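Local coordinates for periplasmic branched-chain amino acid-binding protein (Burkholderia mallei, PDB 3I09) that probably binds a small substrate such as a branched-chain amino acid in the periplasm for an ABC transporter, and here holds acetoacetic acid between its lobes, at residues E65-G70 against Q89-K94; L72-G77 against K95-N100; M333-V338 against K352-I357. All coordinates share one frame; numbering follows the deposited sequence.

Overall arrangement
Interactions 1 and 2 belong to one alpha/beta region, helices packed on a sheet, and touch each other, their centres about 9 Å apart. Along the chain their segments alternate: helix 56-69, strand 72-77, helix 81-94, strand 97-100. Interaction 1 pairs the two helices and interaction 2 the two strands beneath them, with Met67 CE resting on Leu75 CD2. Interaction 3 comes much later, where strand 329-338 meets strand 351-357 in an antiparallel sheet. Its centre lies about 38 Å from that of interaction 1 and 31 Å from that of interaction 2. Interactions 1 and 2 thus lie on one side of the molecule and interaction 3 on the other, consistent with a two-lobed type I periplasmic binding protein that holds acetoacetic acid between its lobes.

Interaction 1. Residues E65-G70 against Q89-K94; sequences EWMDRG and QVAAEK
Two helices that lie side by side over a face of the six-stranded sheet, 56-69 and 81-94, meet here near their C-terminal ends through Met67 and Asp68 on one and Val90, Ala91 and Lys94 on the other. Their short axes run nearly parallel, at 20°, and come no closer than 11.0 Å, so side chains must bridge the gap. Met67, a selenomethionine, does most of this: its chain is extended beyond CG (chi2 176°), which carries SE across to Val90, 3.7 Å from CG1. The same SE lies 4.0 Å from Lys94 CB, while the terminal CE reaches Ala91, 4.1 Å from its CB. On the side away from the sheet, a salt bridge joins the same helices. The Lys94 chain bends at chi2 and chi4 and meets the Asp68 side chain at about a right angle, NZ approaching the syn lone pair of Asp68 OD1. The modelled 2.5 Å between NZ and OD1 is very short, and its exact value is doubtful. A weak bond joins NZ to Asp68 OD2 at 2.9 Å. Met67 and Ala91, by contrast, are buried. The helix-helix contact continues one to two turns earlier in helix 56-69, where Val90 leans on Ala60 and Arg64. Beneath the helices, Met67 also packs on Leu72 and Leu75 of strand 72-77, and Trp66 reaches Val48 and Ala50 of strand 43-51.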
ATOM      1  N   GLU A  65       1.287  21.253 -11.316  1.00 14.62           N
ATOM      2  CA  GLU A  65       2.284  22.301 -11.245  1.00 16.03           C
ATOM      3  C   GLU A  65       3.704  21.773 -11.461  1.00 14.82           C
ATOM      4  O   GLU A  65       4.474  22.358 -12.223  1.00 15.31           O
ATOM      5  CB  GLU A  65       2.199  23.044  -9.913  1.00 16.82           C
ATOM      6  CG  GLU A  65       3.177  24.200  -9.719  1.00 22.62           C
ATOM      7  CD  GLU A  65       3.568  24.363  -8.248  1.00 33.37           C
ATOM      8  OE1 GLU A  65       2.675  24.216  -7.371  1.00 38.53           O
ATOM      9  OE2 GLU A  65       4.780  24.587  -7.970  1.00 41.34           O
ATOM     10  N   TRP A  66       4.087  20.709 -10.774  1.00 14.38           N
ATOM     11  CA  TRP A  66       5.420  20.149 -10.978  1.00 12.90           C
ATOM     12  C   TRP A  66       5.639  19.669 -12.432  1.00 13.78           C
ATOM     13  O   TRP A  66       6.718  19.827 -13.021  1.00 14.14           O
ATOM     14  CB  TRP A  66       5.674  18.976 -10.018  1.00 13.15           C
ATOM     15  CG  TRP A  66       5.868  19.313  -8.561  1.00 13.46           C
ATOM     16  CD1 TRP A  66       6.131  20.533  -8.003  1.00 16.70           C
ATOM     17  CD2 TRP A  66       5.820  18.378  -7.490  1.00 12.44           C
ATOM     18  NE1 TRP A  66       6.264  20.402  -6.631  1.00 16.93           N
ATOM     19  CE2 TRP A  66       6.080  19.082  -6.299  1.00 16.02           C
ATOM     20  CE3 TRP A  66       5.596  17.001  -7.423  1.00 13.47           C
ATOM     21  CZ2 TRP A  66       6.122  18.445  -5.049  1.00 13.42           C
ATOM     22  CZ3 TRP A  66       5.627  16.371  -6.183  1.00 12.54           C
ATOM     23  CH2 TRP A  66       5.910  17.104  -5.009  1.00 11.84           C
HETATM   24  N   MSE A  67       4.629  19.058 -13.005  1.00 13.46           N
HETATM   25  CA  MSE A  67       4.754  18.550 -14.373  1.00 13.63           C
HETATM   26  C   MSE A  67       4.857  19.691 -15.388  1.00 14.58           C
HETATM   27  O   MSE A  67       5.634  19.608 -16.323  1.00 14.97           O
HETATM   28  CB  MSE A  67       3.551  17.675 -14.693  1.00 13.85           C
HETATM   29  CG  MSE A  67       3.598  16.377 -13.952  1.00 14.21           C
HETATM   30 SE   MSE A  67       2.034  15.276 -14.238  0.75 16.30          SE
HETATM   31  CE  MSE A  67       2.399  13.939 -12.881  1.00 17.31           C
ATOM     32  N   ASP A  68       4.062  20.740 -15.188  1.00 16.09           N
ATOM     33  CA  ASP A  68       3.939  21.829 -16.161  1.00 17.30           C
ATOM     34  C   ASP A  68       5.059  22.851 -16.057  1.00 17.38           C
ATOM     35  O   ASP A  68       5.476  23.372 -17.081  1.00 17.58           O
ATOM     36  CB  ASP A  68       2.601  22.563 -15.996  1.00 17.50           C
ATOM     37  CG  ASP A  68       1.429  21.786 -16.573  1.00 21.80           C
ATOM     38  OD1 ASP A  68       1.655  20.756 -17.269  1.00 26.10           O
ATOM     39  OD2 ASP A  68       0.276  22.191 -16.304  1.00 29.10           O
ATOM     40  N   ARG A  69       5.520  23.124 -14.833  1.00 17.72           N
ATOM     41  CA  ARG A  69       6.456  24.216 -14.512  1.00 19.08           C
ATOM     42  C   ARG A  69       7.659  23.810 -13.706  1.00 17.74           C
ATOM     43  O   ARG A  69       8.486  24.646 -13.417  1.00 19.31           O
ATOM     44  CB  ARG A  69       5.765  25.268 -13.647  1.00 20.61           C
ATOM     45  CG  ARG A  69       4.645  25.828 -14.328  1.00 24.11           C
ATOM     46  CD  ARG A  69       3.785  26.730 -13.465  1.00 28.35           C
ATOM     47  NE  ARG A  69       2.612  26.878 -14.294  1.00 31.99           N
ATOM     48  CZ  ARG A  69       2.572  27.584 -15.423  1.00 33.87           C
ATOM     49  NH1 ARG A  69       3.608  28.326 -15.815  1.00 33.13           N
ATOM     50  NH2 ARG A  69       1.455  27.580 -16.139  1.00 35.89           N
ATOM     51  N   GLY A  70       7.748  22.546 -13.307  1.00 17.54           N
ATOM     52  CA  GLY A  70       8.809  22.103 -12.417  1.00 15.72           C
ATOM     53  C   GLY A  70       9.696  21.051 -13.013  1.00 16.06           C
ATOM     54  O   GLY A  70      10.582  20.544 -12.338  1.00 15.90           O
ATOM     55  N   GLN A  89      -4.951  10.564 -12.932  1.00 11.97           N
ATOM     56  CA  GLN A  89      -5.563  11.259 -14.049  1.00 14.09           C
ATOM     57  C   GLN A  89      -4.645  12.336 -14.638  1.00 13.02           C
ATOM     58  O   GLN A  89      -4.494  12.414 -15.856  1.00 12.48           O
ATOM     59  CB  GLN A  89      -6.879  11.880 -13.641  1.00 15.06           C
ATOM     60  CG  GLN A  89      -7.528  12.565 -14.807  1.00 21.04           C
ATOM     61  CD  GLN A  89      -8.998  12.757 -14.631  1.00 32.78           C
ATOM     62  OE1 GLN A  89      -9.790  11.825 -14.844  1.00 39.66           O
ATOM     63  NE2 GLN A  89      -9.393  13.971 -14.271  1.00 36.36           N
ATOM     64  N   VAL A  90      -4.003  13.124 -13.769  1.00 11.65           N
ATOM     65  CA  VAL A  90      -3.062  14.141 -14.216  1.00 12.71           C
ATOM     66  C   VAL A  90      -1.868  13.518 -14.930  1.00 11.62           C
ATOM     67  O   VAL A  90      -1.505  13.939 -16.021  1.00 12.92           O
ATOM     68  CB  VAL A  90      -2.560  14.998 -13.046  1.00 12.51           C
ATOM     69  CG1 VAL A  90      -1.529  15.987 -13.541  1.00 14.53           C
ATOM     70  CG2 VAL A  90      -3.758  15.711 -12.354  1.00 12.41           C
ATOM     71  N   ALA A  91      -1.290  12.474 -14.353  1.00 11.63           N
ATOM     72  CA  ALA A  91      -0.172  11.778 -15.007  1.00 13.33           C
ATOM     73  C   ALA A  91      -0.553  11.204 -16.369  1.00 13.08           C
ATOM     74  O   ALA A  91       0.212  11.314 -17.317  1.00 14.93           O
ATOM     75  CB  ALA A  91       0.384  10.643 -14.102  1.00 11.84           C
ATOM     76  N   ALA A  92      -1.738  10.630 -16.487  1.00 13.75           N
ATOM     77  CA  ALA A  92      -2.146  10.032 -17.770  1.00 15.36           C
ATOM     78  C   ALA A  92      -2.326  11.111 -18.833  1.00 15.44           C
ATOM     79  O   ALA A  92      -1.877  10.969 -19.981  1.00 15.33           O
ATOM     80  CB  ALA A  92      -3.427   9.216 -17.605  1.00 14.83           C
ATOM     81  N   GLU A  93      -2.962  12.209 -18.444  1.00 14.54           N
ATOM     82  CA  GLU A  93      -3.198  13.334 -19.364  1.00 16.06           C
ATOM     83  C   GLU A  93      -1.880  13.954 -19.867  1.00 14.91           C
ATOM     84  O   GLU A  93      -1.755  14.315 -21.017  1.00 13.77           O
ATOM     85  CB  GLU A  93      -3.984  14.432 -18.642  1.00 17.27           C
ATOM     86  CG  GLU A  93      -5.451  14.135 -18.457  1.00 23.06           C
ATOM     87  CD  GLU A  93      -6.154  15.048 -17.416  1.00 30.40           C
ATOM     88  OE1 GLU A  93      -5.529  16.002 -16.870  1.00 35.34           O
ATOM     89  OE2 GLU A  93      -7.349  14.769 -17.139  1.00 36.23           O
ATOM     90  N   LYS A  94      -0.921  14.136 -18.960  1.00 13.60           N
ATOM     91  CA  LYS A  94       0.351  14.778 -19.302  1.00 14.11           C
ATOM     92  C   LYS A  94       1.406  13.790 -19.807  1.00 13.82           C
ATOM     93  O   LYS A  94       2.511  14.213 -20.188  1.00 14.52           O
ATOM     94  CB  LYS A  94       0.919  15.517 -18.085  1.00 15.08           C
ATOM     95  CG  LYS A  94      -0.013  16.605 -17.485  1.00 16.00           C
ATOM     96  CD  LYS A  94      -0.449  17.592 -18.480  1.00 20.67           C
ATOM     97  CE  LYS A  94      -1.320  18.697 -17.834  1.00 24.69           C
ATOM     98  NZ  LYS A  94      -0.626  19.949 -17.970  1.00 27.31           N
TER

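Interaction 2. Residues L72-G77 against K95-N100; sequences LDLLVG and KKVYIN
Neighbouring parallel strands of the six-stranded sheet, 72-77 and 97-100, are tied here by main-chain bonds from Leu75 to Val97 and Ile99, and from Gly77 to Ile99. Leu75 N donates to Val97 O at 3.0 Å. Leu75 O then accepts from Ile99 N, and Gly77 N reaches Ile99 O at 2.8 Å. Toward the strands' N-terminal ends water takes over: one molecule donates to Asp73 O and accepts from Val97 N, and another links Leu72 O to Lys96 NZ. The strands are the two ends of a beta-alpha-beta unit whose helix, 81-94, closes with a Schellman motif at Lys95. On the face covered by helices 56-69 and 81-94, CG of both Leu75 (chi1 180°) and Tyr98 (chi1 174°) is anti to its backbone N, which starts the two side chains off in the same direction, and Leu75 CD2 lies 3.7 Å from Tyr98 CD1. Leu75 O sits at the edge of that ring, near its plane. Tyr98 CE1 comes 3.8 Å from Gly77 CA. Asn100 ND2 donates to Tyr98 OH at 3.0 Å, and the hydroxyl is also bonded to Ala84 O. Across the sheet, Leu74 CD1 touches Ile99 CG1 at 3.7 Å and Val97 CG1 at 3.9 Å; Val97 packs in turn against helix 302-309. Asn100 OD1 accepts from the backbone N of Ala103, a residue of the acetoacetic acid pocket.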
ATOM      1  N   LEU A  72       9.097  17.920 -13.818  1.00 12.51           N
ATOM      2  CA  LEU A  72       8.996  16.615 -13.187  1.00 11.56           C
ATOM      3  C   LEU A  72       9.191  15.487 -14.168  1.00 11.81           C
ATOM      4  O   LEU A  72       8.641  15.517 -15.277  1.00 13.16           O
ATOM      5  CB  LEU A  72       7.645  16.453 -12.520  1.00 11.79           C
ATOM      6  CG  LEU A  72       7.592  15.362 -11.461  1.00 14.14           C
ATOM      7  CD1 LEU A  72       8.283  15.865 -10.162  1.00 16.41           C
ATOM      8  CD2 LEU A  72       6.165  15.033 -11.136  1.00 16.61           C
ATOM      9  N   ASP A  73      10.009  14.515 -13.761  1.00 12.30           N
ATOM     10  CA  ASP A  73      10.241  13.299 -14.547  1.00 12.04           C
ATOM     11  C   ASP A  73       9.533  12.045 -13.982  1.00 12.61           C
ATOM     12  O   ASP A  73       9.019  11.197 -14.744  1.00 13.06           O
ATOM     13  CB  ASP A  73      11.723  13.081 -14.631  1.00 11.28           C
ATOM     14  CG  ASP A  73      12.388  14.116 -15.479  1.00 12.54           C
ATOM     15  OD1 ASP A  73      12.035  14.168 -16.697  1.00 14.72           O
ATOM     16  OD2 ASP A  73      13.180  14.919 -14.912  1.00 11.23           O
ATOM     17  N   LEU A  74       9.520  11.922 -12.659  1.00 11.80           N
ATOM     18  CA  LEU A  74       8.779  10.846 -11.964  1.00 11.25           C
ATOM     19  C   LEU A  74       7.912  11.447 -10.861  1.00 11.85           C
ATOM     20  O   LEU A  74       8.403  12.241 -10.043  1.00 11.19           O
ATOM     21  CB  LEU A  74       9.737   9.847 -11.305  1.00 11.48           C
ATOM     22  CG  LEU A  74       9.126   8.811 -10.339  1.00 11.31           C
ATOM     23  CD1 LEU A  74       8.179   7.839 -11.079  1.00 11.73           C
ATOM     24  CD2 LEU A  74      10.214   8.026  -9.552  1.00 10.57           C
ATOM     25  N   LEU A  75       6.652  11.018 -10.828  1.00 11.94           N
ATOM     26  CA  LEU A  75       5.752  11.244  -9.698  1.00 11.96           C
ATOM     27  C   LEU A  75       5.604   9.953  -8.914  1.00 11.77           C
ATOM     28  O   LEU A  75       5.168   8.901  -9.447  1.00 11.75           O
ATOM     29  CB  LEU A  75       4.399  11.764 -10.156  1.00 11.18           C
ATOM     30  CG  LEU A  75       3.372  12.037  -9.064  1.00 11.91           C
ATOM     31  CD1 LEU A  75       3.881  13.148  -8.116  1.00 11.37           C
ATOM     32  CD2 LEU A  75       1.960  12.368  -9.673  1.00 12.32           C
ATOM     33  N   VAL A  76       6.001  10.014  -7.649  1.00 11.44           N
ATOM     34  CA  VAL A  76       5.821   8.914  -6.715  1.00 11.12           C
ATOM     35  C   VAL A  76       4.610   9.236  -5.869  1.00 12.57           C
ATOM     36  O   VAL A  76       4.609  10.230  -5.145  1.00 12.30           O
ATOM     37  CB  VAL A  76       7.021   8.674  -5.794  1.00 11.86           C
ATOM     38  CG1 VAL A  76       6.742   7.452  -4.847  1.00 10.83           C
ATOM     39  CG2 VAL A  76       8.302   8.425  -6.655  1.00 12.02           C
ATOM     40  N   GLY A  77       3.609   8.368  -5.948  1.00 12.02           N
ATOM     41  CA  GLY A  77       2.352   8.526  -5.228  1.00 12.94           C
ATOM     42  C   GLY A  77       2.439   7.813  -3.893  1.00 11.76           C
ATOM     43  O   GLY A  77       2.766   6.626  -3.811  1.00 11.82           O
ATOM     44  N   LYS A  95       1.074  12.500 -19.798  1.00 12.12           N
ATOM     45  CA  LYS A  95       1.990  11.431 -20.246  1.00 13.54           C
ATOM     46  C   LYS A  95       3.294  11.438 -19.438  1.00 12.52           C
ATOM     47  O   LYS A  95       4.401  11.612 -19.973  1.00 12.65           O
ATOM     48  CB  LYS A  95       2.227  11.532 -21.756  1.00 13.10           C
ATOM     49  CG  LYS A  95       0.911  11.414 -22.546  1.00 16.25           C
ATOM     50  CD  LYS A  95       1.122  11.413 -24.075  1.00 21.38           C
ATOM     51  CE  LYS A  95      -0.057  10.706 -24.769  1.00 26.00           C
ATOM     52  NZ  LYS A  95       0.221  10.362 -26.207  1.00 30.92           N
ATOM     53  N   LYS A  96       3.141  11.361 -18.120  1.00 12.77           N
ATOM     54  CA  LYS A  96       4.282  11.362 -17.220  1.00 12.57           C
ATOM     55  C   LYS A  96       4.275  10.102 -16.394  1.00 11.98           C
ATOM     56  O   LYS A  96       3.227   9.634 -15.981  1.00 10.81           O
ATOM     57  CB  LYS A  96       4.245  12.538 -16.260  1.00 14.24           C
ATOM     58  CG  LYS A  96       4.264  13.897 -16.921  1.00 17.16           C
ATOM     59  CD  LYS A  96       5.562  14.161 -17.653  1.00 18.57           C
ATOM     60  CE  LYS A  96       5.506  15.558 -18.275  1.00 19.94           C
ATOM     61  NZ  LYS A  96       6.549  15.775 -19.303  1.00 17.06           N
ATOM     62  N   VAL A  97       5.466   9.563 -16.135  1.00 10.82           N
ATOM     63  CA  VAL A  97       5.587   8.340 -15.361  1.00 11.23           C
ATOM     64  C   VAL A  97       5.152   8.516 -13.896  1.00 10.69           C
ATOM     65  O   VAL A  97       5.620   9.419 -13.180  1.00 10.74           O
ATOM     66  CB  VAL A  97       7.046   7.773 -15.410  1.00 10.64           C
ATOM     67  CG1 VAL A  97       7.174   6.469 -14.544  1.00 10.48           C
ATOM     68  CG2 VAL A  97       7.477   7.544 -16.891  1.00 12.85           C
ATOM     69  N   TYR A  98       4.239   7.653 -13.474  1.00 10.63           N
ATOM     70  CA  TYR A  98       3.614   7.726 -12.181  1.00 10.97           C
ATOM     71  C   TYR A  98       3.710   6.346 -11.503  1.00 10.66           C
ATOM     72  O   TYR A  98       3.118   5.355 -11.986  1.00 10.52           O
ATOM     73  CB  TYR A  98       2.156   8.152 -12.343  1.00 11.07           C
ATOM     74  CG  TYR A  98       1.309   8.133 -11.064  1.00  9.64           C
ATOM     75  CD1 TYR A  98       1.752   8.710  -9.873  1.00  9.70           C
ATOM     76  CD2 TYR A  98       0.039   7.573 -11.079  1.00 12.66           C
ATOM     77  CE1 TYR A  98       0.950   8.714  -8.737  1.00 11.56           C
ATOM     78  CE2 TYR A  98      -0.766   7.561  -9.964  1.00 13.21           C
ATOM     79  CZ  TYR A  98      -0.315   8.125  -8.795  1.00 13.06           C
ATOM     80  OH  TYR A  98      -1.128   8.077  -7.702  1.00 15.03           O
ATOM     81  N   ILE A  99       4.423   6.297 -10.379  1.00 10.07           N
ATOM     82  CA  ILE A  99       4.515   5.075  -9.626  1.00  9.98           C
ATOM     83  C   ILE A  99       3.859   5.292  -8.280  1.00 10.86           C
ATOM     84  O   ILE A  99       4.262   6.167  -7.497  1.00 10.67           O
ATOM     85  CB  ILE A  99       5.960   4.627  -9.448  1.00 11.37           C
ATOM     86  CG1 ILE A  99       6.602   4.467 -10.815  1.00 12.21           C
ATOM     87  CG2 ILE A  99       5.985   3.298  -8.678  1.00  9.95           C
ATOM     88  CD1 ILE A  99       8.086   4.066 -10.748  1.00 12.74           C
ATOM     89  N   ASN A 100       2.793   4.548  -8.031  1.00 10.88           N
ATOM     90  CA  ASN A 100       2.102   4.626  -6.752  1.00 10.52           C
ATOM     91  C   ASN A 100       2.475   3.487  -5.808  1.00 10.18           C
ATOM     92  O   ASN A 100       2.415   2.307  -6.182  1.00 11.04           O
ATOM     93  CB  ASN A 100       0.603   4.664  -6.912  1.00 11.53           C
ATOM     94  CG  ASN A 100      -0.072   5.008  -5.584  1.00 11.75           C
ATOM     95  OD1 ASN A 100      -0.120   4.173  -4.694  1.00 13.46           O
ATOM     96  ND2 ASN A 100      -0.506   6.270  -5.427  1.00 14.46           N
TER
HETATM   97  O   HOH W   1       9.138  14.964 -17.960  1.00 20.87           O
HETATM   98  O   HOH W   2       7.783  11.087 -17.015  1.00 14.42           O

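Interaction 3. Residues M333-V338 against K352-I357; sequences MYLMEV and KVVATI
Leu335 against Val354 and Ala355, and Glu337 against Lys352, hold strands 329-338 and 351-357 together antiparallel; Leu335, Lys352 and Glu337 lose most surface to the contact. At the centre a classic beta bulge sets Val354 and Ala355 together opposite Leu335. The carbonyl oxygen of Leu335 is gripped twice, by Val354 N at 2.7 Å and by Ala355 N at 3.2 Å, while Leu335 N donates to Ala355 O. CG of Leu335 is anti to its backbone N (chi1 -172°), and chi2 of 64° sets the CD branches. Of these, CD2 lies 3.8 Å from Val354 CG1. Beyond the bulge, Glu337 and Lys352 form a hydrogen-bonded pair, Glu337 N donating to Lys352 O and Lys352 N returning a bond to Glu337 O. Their side chains lie side by side and point the same way, yet the ion pair is long, 3.8 Å from Glu337 OE1 to Lys352 NZ. Glu343 gives that ammonium a second, salt-bridged partner, and a water joins it to Val338 O. On the other face Thr356 OG1 lies at the edge of the Tyr334 ring, 3.7 Å from CE1. The main-chain bonds and apolar contacts therefore probably carry most of this pairing, with the charges adding a looser, partly exposed link at one end.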
HETATM    1  N   MSE A 333       3.314 -12.065  -2.222  1.00 12.21           N
HETATM    2  CA  MSE A 333       2.751 -11.448  -1.046  1.00 12.58           C
HETATM    3  C   MSE A 333       2.853 -12.458   0.112  1.00 12.78           C
HETATM    4  O   MSE A 333       3.081 -13.669  -0.122  1.00 13.73           O
HETATM    5  CB  MSE A 333       1.298 -11.043  -1.317  1.00 12.64           C
HETATM    6  CG  MSE A 333       1.125 -10.027  -2.424  1.00 11.46           C
HETATM    7 SE   MSE A 333       1.870  -8.225  -2.014  0.75 14.35          SE
HETATM    8  CE  MSE A 333       0.576  -7.670  -0.824  1.00 13.84           C
ATOM      9  N   TYR A 334       2.706 -11.980   1.352  1.00 13.17           N
ATOM     10  CA  TYR A 334       2.872 -12.812   2.551  1.00 12.64           C
ATOM     11  C   TYR A 334       1.633 -12.739   3.426  1.00 12.93           C
ATOM     12  O   TYR A 334       1.194 -11.636   3.795  1.00 15.29           O
ATOM     13  CB  TYR A 334       4.115 -12.360   3.351  1.00 12.58           C
ATOM     14  CG  TYR A 334       5.328 -12.402   2.458  1.00 13.94           C
ATOM     15  CD1 TYR A 334       5.927 -13.611   2.153  1.00 16.92           C
ATOM     16  CD2 TYR A 334       5.786 -11.253   1.810  1.00 16.07           C
ATOM     17  CE1 TYR A 334       6.976 -13.693   1.285  1.00 19.19           C
ATOM     18  CE2 TYR A 334       6.834 -11.318   0.929  1.00 19.60           C
ATOM     19  CZ  TYR A 334       7.429 -12.537   0.671  1.00 20.97           C
ATOM     20  OH  TYR A 334       8.462 -12.622  -0.221  1.00 24.31           O
ATOM     21  N   LEU A 335       1.104 -13.899   3.780  1.00 13.18           N
ATOM     22  CA  LEU A 335       0.040 -14.028   4.788  1.00 13.09           C
ATOM     23  C   LEU A 335       0.763 -14.231   6.107  1.00 14.17           C
ATOM     24  O   LEU A 335       1.532 -15.182   6.252  1.00 14.21           O
ATOM     25  CB  LEU A 335      -0.823 -15.241   4.489  1.00 14.19           C
ATOM     26  CG  LEU A 335      -2.085 -15.404   5.342  1.00 15.03           C
ATOM     27  CD1 LEU A 335      -3.050 -14.218   5.058  1.00 13.41           C
ATOM     28  CD2 LEU A 335      -2.756 -16.743   5.080  1.00 17.76           C
HETATM   29  N   MSE A 336       0.546 -13.327   7.056  1.00 14.41           N
HETATM   30  CA  MSE A 336       1.209 -13.397   8.347  1.00 15.28           C
HETATM   31  C   MSE A 336       0.253 -13.400   9.495  1.00 14.48           C
HETATM   32  O   MSE A 336      -0.912 -12.970   9.369  1.00 13.31           O
HETATM   33  CB  MSE A 336       2.155 -12.226   8.424  1.00 15.57           C
HETATM   34  CG  MSE A 336       3.003 -12.434   7.184  1.00 21.89           C
HETATM   35 SE   MSE A 336       4.549 -11.703   7.262  0.75 27.75          SE
HETATM   36  CE  MSE A 336       3.845  -9.983   7.331  1.00 19.83           C
ATOM     37  N   GLU A 337       0.733 -13.934  10.615  1.00 13.90           N
ATOM     38  CA  GLU A 337      -0.037 -13.884  11.831  1.00 13.25           C
ATOM     39  C   GLU A 337       0.751 -13.077  12.861  1.00 12.07           C
ATOM     40  O   GLU A 337       1.960 -13.246  12.996  1.00 12.98           O
ATOM     41  CB  GLU A 337      -0.367 -15.297  12.349  1.00 14.07           C
ATOM     42  CG  GLU A 337      -1.208 -15.260  13.593  1.00 15.43           C
ATOM     43  CD  GLU A 337      -1.575 -16.651  14.167  1.00 20.51           C
ATOM     44  OE1 GLU A 337      -0.803 -17.609  13.951  1.00 22.60           O
ATOM     45  OE2 GLU A 337      -2.602 -16.741  14.888  1.00 17.95           O
ATOM     46  N   VAL A 338       0.060 -12.201  13.589  1.00 11.96           N
ATOM     47  CA  VAL A 338       0.714 -11.372  14.597  1.00 11.42           C
ATOM     48  C   VAL A 338       1.035 -12.241  15.800  1.00 11.05           C
ATOM     49  O   VAL A 338       0.190 -13.034  16.261  1.00 11.82           O
ATOM     50  CB  VAL A 338      -0.150 -10.182  15.013  1.00 12.07           C
ATOM     51  CG1 VAL A 338       0.581  -9.391  16.109  1.00 10.45           C
ATOM     52  CG2 VAL A 338      -0.499  -9.314  13.757  1.00 11.80           C
ATOM     53  N   LYS A 352       4.660 -13.920  12.202  1.00 16.27           N
ATOM     54  CA  LYS A 352       4.927 -15.292  11.843  1.00 17.76           C
ATOM     55  C   LYS A 352       4.426 -15.408  10.413  1.00 19.53           C
ATOM     56  O   LYS A 352       3.293 -15.002  10.130  1.00 18.53           O
ATOM     57  CB  LYS A 352       4.124 -16.229  12.727  1.00 18.85           C
ATOM     58  CG  LYS A 352       4.605 -16.270  14.175  1.00 21.82           C
ATOM     59  CD  LYS A 352       3.785 -17.209  15.075  1.00 24.05           C
ATOM     60  CE  LYS A 352       2.425 -16.637  15.476  1.00 25.68           C
ATOM     61  NZ  LYS A 352       1.846 -17.421  16.608  1.00 24.60           N
ATOM     62  N   VAL A 353       5.218 -15.973   9.507  1.00 20.34           N
ATOM     63  CA  VAL A 353       4.696 -16.184   8.138  1.00 21.77           C
ATOM     64  C   VAL A 353       3.796 -17.428   8.078  1.00 21.28           C
ATOM     65  O   VAL A 353       4.200 -18.543   8.432  1.00 23.26           O
ATOM     66  CB  VAL A 353       5.818 -16.267   7.083  1.00 22.71           C
ATOM     67  CG1 VAL A 353       5.212 -16.507   5.681  1.00 23.24           C
ATOM     68  CG2 VAL A 353       6.674 -15.018   7.099  1.00 23.48           C
ATOM     69  N   VAL A 354       2.568 -17.252   7.663  1.00 19.77           N
ATOM     70  CA  VAL A 354       1.631 -18.363   7.532  1.00 19.57           C
ATOM     71  C   VAL A 354       1.828 -19.012   6.140  1.00 19.19           C
ATOM     72  O   VAL A 354       1.892 -20.238   6.015  1.00 19.22           O
ATOM     73  CB  VAL A 354       0.185 -17.851   7.695  1.00 19.20           C
ATOM     74  CG1 VAL A 354      -0.890 -18.967   7.525  1.00 20.65           C
ATOM     75  CG2 VAL A 354       0.014 -17.188   9.030  1.00 21.64           C
ATOM     76  N   ALA A 355       1.924 -18.180   5.103  1.00 17.74           N
ATOM     77  CA  ALA A 355       2.038 -18.639   3.718  1.00 17.38           C
ATOM     78  C   ALA A 355       2.646 -17.549   2.847  1.00 16.46           C
ATOM     79  O   ALA A 355       2.507 -16.354   3.117  1.00 13.54           O
ATOM     80  CB  ALA A 355       0.682 -19.048   3.145  1.00 17.52           C
ATOM     81  N   THR A 356       3.355 -17.987   1.819  1.00 16.49           N
ATOM     82  CA  THR A 356       3.741 -17.096   0.727  1.00 16.20           C
ATOM     83  C   THR A 356       2.693 -17.223  -0.371  1.00 16.83           C
ATOM     84  O   THR A 356       2.378 -18.341  -0.795  1.00 17.36           O
ATOM     85  CB  THR A 356       5.123 -17.459   0.200  1.00 16.26           C
ATOM     86  OG1 THR A 356       6.078 -17.270   1.244  1.00 16.54           O
ATOM     87  CG2 THR A 356       5.513 -16.606  -1.002  1.00 17.29           C
ATOM     88  N   ILE A 357       2.154 -16.101  -0.848  1.00 15.99           N
ATOM     89  CA  ILE A 357       1.161 -16.106  -1.921  1.00 15.60           C
ATOM     90  C   ILE A 357       1.881 -15.764  -3.201  1.00 16.27           C
ATOM     91  O   ILE A 357       2.392 -14.633  -3.326  1.00 15.27           O
ATOM     92  CB  ILE A 357       0.039 -15.076  -1.700  1.00 16.84           C
ATOM     93  CG1 ILE A 357      -0.608 -15.264  -0.316  1.00 18.48           C
ATOM     94  CG2 ILE A 357      -1.050 -15.209  -2.791  1.00 14.34           C
ATOM     95  CD1 ILE A 357      -1.315 -14.018   0.169  1.00 21.11           C
TER
HETATM   96  O   HOH W   3      -0.273 -15.559  17.297  1.00 20.02           O